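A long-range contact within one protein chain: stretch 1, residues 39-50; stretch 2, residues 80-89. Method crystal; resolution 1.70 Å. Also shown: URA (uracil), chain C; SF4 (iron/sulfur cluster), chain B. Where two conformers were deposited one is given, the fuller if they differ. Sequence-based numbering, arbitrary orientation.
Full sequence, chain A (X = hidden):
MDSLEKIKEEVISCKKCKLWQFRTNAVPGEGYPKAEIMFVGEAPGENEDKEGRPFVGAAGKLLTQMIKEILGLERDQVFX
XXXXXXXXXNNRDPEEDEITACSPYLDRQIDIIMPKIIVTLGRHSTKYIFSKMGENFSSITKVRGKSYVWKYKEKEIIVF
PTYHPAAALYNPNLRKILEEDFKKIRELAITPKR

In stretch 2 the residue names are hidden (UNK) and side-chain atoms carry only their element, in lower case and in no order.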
# COMPACT_ATOMS: atom_id res chain seq x y z
N PHE A 39 3.87 -0.05 2.67
CA PHE A 39 2.86 -0.98 2.13
C PHE A 39 1.76 -0.17 1.49
O PHE A 39 1.26 0.78 2.09
CB PHE A 39 2.27 -1.86 3.25
CG PHE A 39 3.29 -2.76 3.88
CD1 PHE A 39 3.48 -4.05 3.39
CD2 PHE A 39 4.09 -2.29 4.89
CE1 PHE A 39 4.45 -4.87 3.94
CE2 PHE A 39 5.07 -3.10 5.46
CZ PHE A 39 5.24 -4.39 4.98
N VAL A 40 1.37 -0.55 0.29
CA VAL A 40 0.29 0.17 -0.39
C VAL A 40 -0.78 -0.78 -0.85
O VAL A 40 -0.52 -1.66 -1.67
CB VAL A 40 0.82 0.95 -1.63
CG1 VAL A 40 -0.29 1.82 -2.24
CG2 VAL A 40 2.03 1.80 -1.26
N GLY A 41 -1.98 -0.61 -0.31
CA GLY A 41 -3.12 -1.40 -0.76
C GLY A 41 -3.99 -0.68 -1.77
O GLY A 41 -3.59 0.31 -2.39
N GLU A 42 -5.20 -1.20 -1.95
CA GLU A 42 -6.15 -0.69 -2.93
C GLU A 42 -6.94 0.52 -2.40
O GLU A 42 -6.80 1.65 -2.90
CB GLU A 42 -7.12 -1.80 -3.33
CG GLU A 42 -8.23 -1.34 -4.28
CD GLU A 42 -9.24 -2.43 -4.58
OE1 GLU A 42 -9.04 -3.60 -4.14
OE2 GLU A 42 -10.25 -2.12 -5.25
N ALA A 43 -7.80 0.26 -1.43
CA ALA A 43 -8.66 1.29 -0.85
C ALA A 43 -9.19 0.78 0.48
O ALA A 43 -9.21 -0.44 0.72
CB ALA A 43 -9.82 1.65 -1.82
N PRO A 44 -9.62 1.70 1.34
CA PRO A 44 -10.23 1.31 2.62
C PRO A 44 -11.42 0.40 2.45
O PRO A 44 -12.23 0.58 1.53
CB PRO A 44 -10.70 2.65 3.22
CG PRO A 44 -9.92 3.68 2.54
CD PRO A 44 -9.50 3.16 1.20
N GLY A 45 -11.56 -0.56 3.36
CA GLY A 45 -12.83 -1.26 3.46
C GLY A 45 -13.70 -0.68 4.56
O GLY A 45 -13.51 0.45 5.00
N GLU A 46 -14.66 -1.48 5.01
CA GLU A 46 -15.65 -1.03 5.97
C GLU A 46 -15.03 -0.61 7.31
O GLU A 46 -15.38 0.44 7.86
CB GLU A 46 -16.69 -2.14 6.21
CG GLU A 46 -17.81 -1.75 7.14
CD GLU A 46 -18.83 -2.86 7.33
OE1 GLU A 46 -18.63 -3.97 6.78
OE2 GLU A 46 -19.85 -2.62 8.01
N ASN A 47 -14.17 -1.44 7.88
CA ASN A 47 -13.61 -1.13 9.19
C ASN A 47 -12.64 0.03 9.10
O ASN A 47 -12.53 0.84 10.03
CB ASN A 47 -12.92 -2.35 9.79
CG ASN A 47 -13.89 -3.47 10.07
OD1 ASN A 47 -13.72 -4.60 9.60
ND2 ASN A 47 -14.94 -3.17 10.83
N GLU A 48 -11.93 0.11 7.99
CA GLU A 48 -11.01 1.23 7.76
C GLU A 48 -11.75 2.56 7.73
O GLU A 48 -11.32 3.54 8.31
CB GLU A 48 -10.24 1.02 6.45
CG GLU A 48 -9.21 -0.11 6.52
CD GLU A 48 -9.84 -1.49 6.52
OE1 GLU A 48 -10.98 -1.67 6.00
OE2 GLU A 48 -9.18 -2.41 7.05
N ASP A 49 -12.87 2.57 7.03
CA ASP A 49 -13.74 3.74 6.94
C ASP A 49 -14.24 4.16 8.31
O ASP A 49 -14.24 5.34 8.67
CB ASP A 49 -14.91 3.41 5.99
CG ASP A 49 -15.94 4.52 5.88
OD1 ASP A 49 -15.58 5.66 5.55
OD2 ASP A 49 -17.14 4.25 6.11
N LYS A 50 -14.70 3.17 9.08
CA LYS A 50 -15.22 3.43 10.42
C LYS A 50 -14.14 4.02 11.31
O LYS A 50 -14.42 4.88 12.15
CB LYS A 50 -15.77 2.15 11.05
CG LYS A 50 -17.15 1.75 10.58
CD LYS A 50 -17.72 0.68 11.50
CE LYS A 50 -19.15 0.32 11.14
NZ LYS A 50 -19.23 -0.68 10.03
N UNK A 80 1.94 2.49 6.10
CA UNK A 80 0.88 1.72 5.44
C UNK A 80 -0.18 2.65 4.90
O UNK A 80 -0.69 3.50 5.63
c UNK A 80 1.23 -0.27 6.97
c UNK A 80 0.65 -1.14 8.13
c UNK A 80 0.21 0.74 6.43
c UNK A 80 -0.97 0.04 5.73
N UNK A 81 -0.48 2.53 3.61
CA UNK A 81 -1.52 3.36 3.03
C UNK A 81 -2.12 2.64 1.83
O UNK A 81 -1.93 1.43 1.68
c UNK A 81 -0.96 4.76 2.66
o UNK A 81 -2.05 5.62 2.25
c UNK A 81 0.08 4.68 1.55
N UNK A 82 -2.89 3.37 1.03
CA UNK A 82 -3.59 2.82 -0.14
C UNK A 82 -3.51 3.80 -1.29
O UNK A 82 -3.31 4.99 -1.07
n UNK A 82 -5.69 1.87 2.40
c UNK A 82 -5.07 2.55 0.16
c UNK A 82 -5.27 1.47 1.21
o UNK A 82 -5.06 0.30 0.95
N UNK A 83 -3.72 3.31 -2.51
CA UNK A 83 -3.69 4.20 -3.67
C UNK A 83 -4.92 5.13 -3.67
O UNK A 83 -4.83 6.28 -4.10
c UNK A 83 -4.81 2.47 -5.14
c UNK A 83 -3.60 3.38 -4.98
c UNK A 83 -3.43 4.29 -6.19
N UNK A 84 -6.06 4.65 -3.16
CA UNK A 84 -7.24 5.47 -2.99
C UNK A 84 -7.55 5.51 -1.49
O UNK A 84 -7.43 4.49 -0.80
c UNK A 84 -8.43 4.91 -3.79
c UNK A 84 -8.18 5.18 -5.28
c UNK A 84 -9.75 5.53 -3.36
N UNK A 85 -7.93 6.68 -1.00
CA UNK A 85 -7.99 6.84 0.45
C UNK A 85 -9.40 6.95 1.06
O UNK A 85 -9.55 7.10 2.29
n UNK A 85 -2.65 7.65 -0.17
c UNK A 85 -3.32 8.61 0.75
c UNK A 85 -7.10 8.02 0.83
c UNK A 85 -5.61 7.67 0.56
c UNK A 85 -4.77 8.91 0.43
N UNK A 86 -10.43 6.79 0.24
CA UNK A 86 -11.80 6.66 0.75
C UNK A 86 -12.42 5.36 0.27
O UNK A 86 -12.06 4.86 -0.78
s UNK A 86 -12.02 9.38 1.00
c UNK A 86 -12.67 7.83 0.30
N UNK A 87 -13.31 4.82 1.09
CA UNK A 87 -14.02 3.57 0.77
C UNK A 87 -14.99 3.71 -0.39
O UNK A 87 -15.94 4.47 -0.31
c UNK A 87 -18.11 -0.23 3.60
n UNK A 87 -18.78 0.63 4.37
n UNK A 87 -18.49 -1.50 3.55
c UNK A 87 -16.56 1.55 2.88
c UNK A 87 -14.79 3.08 2.00
n UNK A 87 -17.06 0.18 2.89
c UNK A 87 -15.47 1.73 1.84
N UNK A 88 -14.77 2.95 -1.46
CA UNK A 88 -15.77 3.00 -2.53
C UNK A 88 -17.05 2.35 -2.06
O UNK A 88 -17.00 1.44 -1.23
c UNK A 88 -15.12 2.22 -3.67
c UNK A 88 -13.63 2.31 -3.38
c UNK A 88 -13.54 2.27 -1.87
N UNK A 89 -18.20 2.83 -2.55
CA UNK A 89 -19.50 2.27 -2.19
C UNK A 89 -19.66 0.83 -2.64
O UNK A 89 -19.04 0.41 -3.62
c UNK A 89 -20.48 3.17 -2.95
c UNK A 89 -18.32 3.90 -3.56
c UNK A 89 -19.68 3.63 -4.14
N1 URA C . -7.98 -3.33 1.77
C2 URA C . -7.06 -2.46 1.31
O2 URA C . -6.69 -2.43 0.15
N3 URA C . -6.70 -1.48 2.15
C4 URA C . -7.16 -1.29 3.40
O4 URA C . -6.69 -0.39 4.08
C5 URA C . -8.11 -2.22 3.86
C6 URA C . -8.50 -3.23 3.04
FE1 SF4 B . -11.31 10.97 -3.44
FE2 SF4 B . -10.07 12.76 -1.89
FE3 SF4 B . -11.07 10.51 -0.80
FE4 SF4 B . -8.92 10.39 -2.36
S1 SF4 B . -9.06 11.40 -0.33
S2 SF4 B . -10.68 9.01 -2.43
S3 SF4 B . -9.38 12.03 -3.89
S4 SF4 B . -12.26 12.19 -1.83
O HOH W 1 -13.44 5.79 3.82

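Position 80 carries four side-chain carbons, forked at the first, with one arm two carbons long. It pairs in parallel register with Phe 39, on the same face of the sheet, and a carbon of the longer arm lies near the Phe 39 ring. Branching at CB with this outline is Ile 80; its CG1 sits 4.1 Å from Phe 39 CD2.

Position 81 has one carbon bearing one oxygen and one carbon, on the face that Val 40 shares. Its backbone does the joining: N donates to Phe 39 O at 2.9 Å, and O accepts from Gly 41 N at 2.9 Å, both nearly straight. The side chain is Thr 81.

Position 82 shows two carbons, the second carrying one oxygen and one nitrogen, and that oxygen lies 3.1 Å from Gly 41 C. This short amide is Asn 82. Its ends read the uracil, OD1 accepting from URA N3 at 2.7 Å and ND2 donating to URA O4 at 3.0 Å. The strands come close here, CA to CA 4.3 Å at Gly 41, and the glycine is what makes room: a CB on Gly 41 would stand 2.4 Å from Asn 82 OD1, a clash.

Position 83 has three carbons, one bearing the other two, and its backbone N donates to Gly 41 O at 3.0 Å. This is Val 83, whose CG1 also packs 3.1 Å from Glu 42 O.

Position 84 repeats the three-carbon fork. Its N donates to Glu 42 O at 3.1 Å, carrying the pairing past the strands, and its CB lies 4.1 Å from Ala 43 CB. It is Val 84.

Position 85 runs four carbons in a row to a nitrogen and points away from stretch 1. That is Lys 85, which turns back on its own stretch: NZ donates to Asn 82 O at 2.9 Å and to Thr 81 OG1 at 3.2 Å.

Position 86, one carbon then sulfur, also points away; the sulfur binds the cluster. Cys 86 SG is 2.3 Å from SF4 FE3, while its backbone O faces Pro 44 CD at 3.7 Å.

Position 87 is three carbons, a nitrogen, then a carbon with two more nitrogens, one of them 3.3 Å from Glu 46 CB, which lies over one face of this planar group. It is Arg 87, the residue of its stretch most covered by the partner. The nearby carboxylates remain beyond salt-bridge range, but water 1 links Arg 87 N (2.9 Å) to Asp 49 OD1 (2.8 Å).

Position 88 closes three carbons onto its own N, and a ring carbon lies 3.8 Å from Ala 43 CB; it is Pro 88. Position 89 has the same ring and does not touch stretch 1: Pro 89.

The rule is backbone first: parallel pairing aligns the strands, and hydrogen bonds continue it into the loops. Stretch 1 then offers Glu 42 N to URA O2 at 2.9 Å while Asn 82 reads the neighboring edge atoms, so the two stretches build one uracil site, as a glycine-sized gap permits.

Stretch 2 (80-89) ITNVVKCRPP
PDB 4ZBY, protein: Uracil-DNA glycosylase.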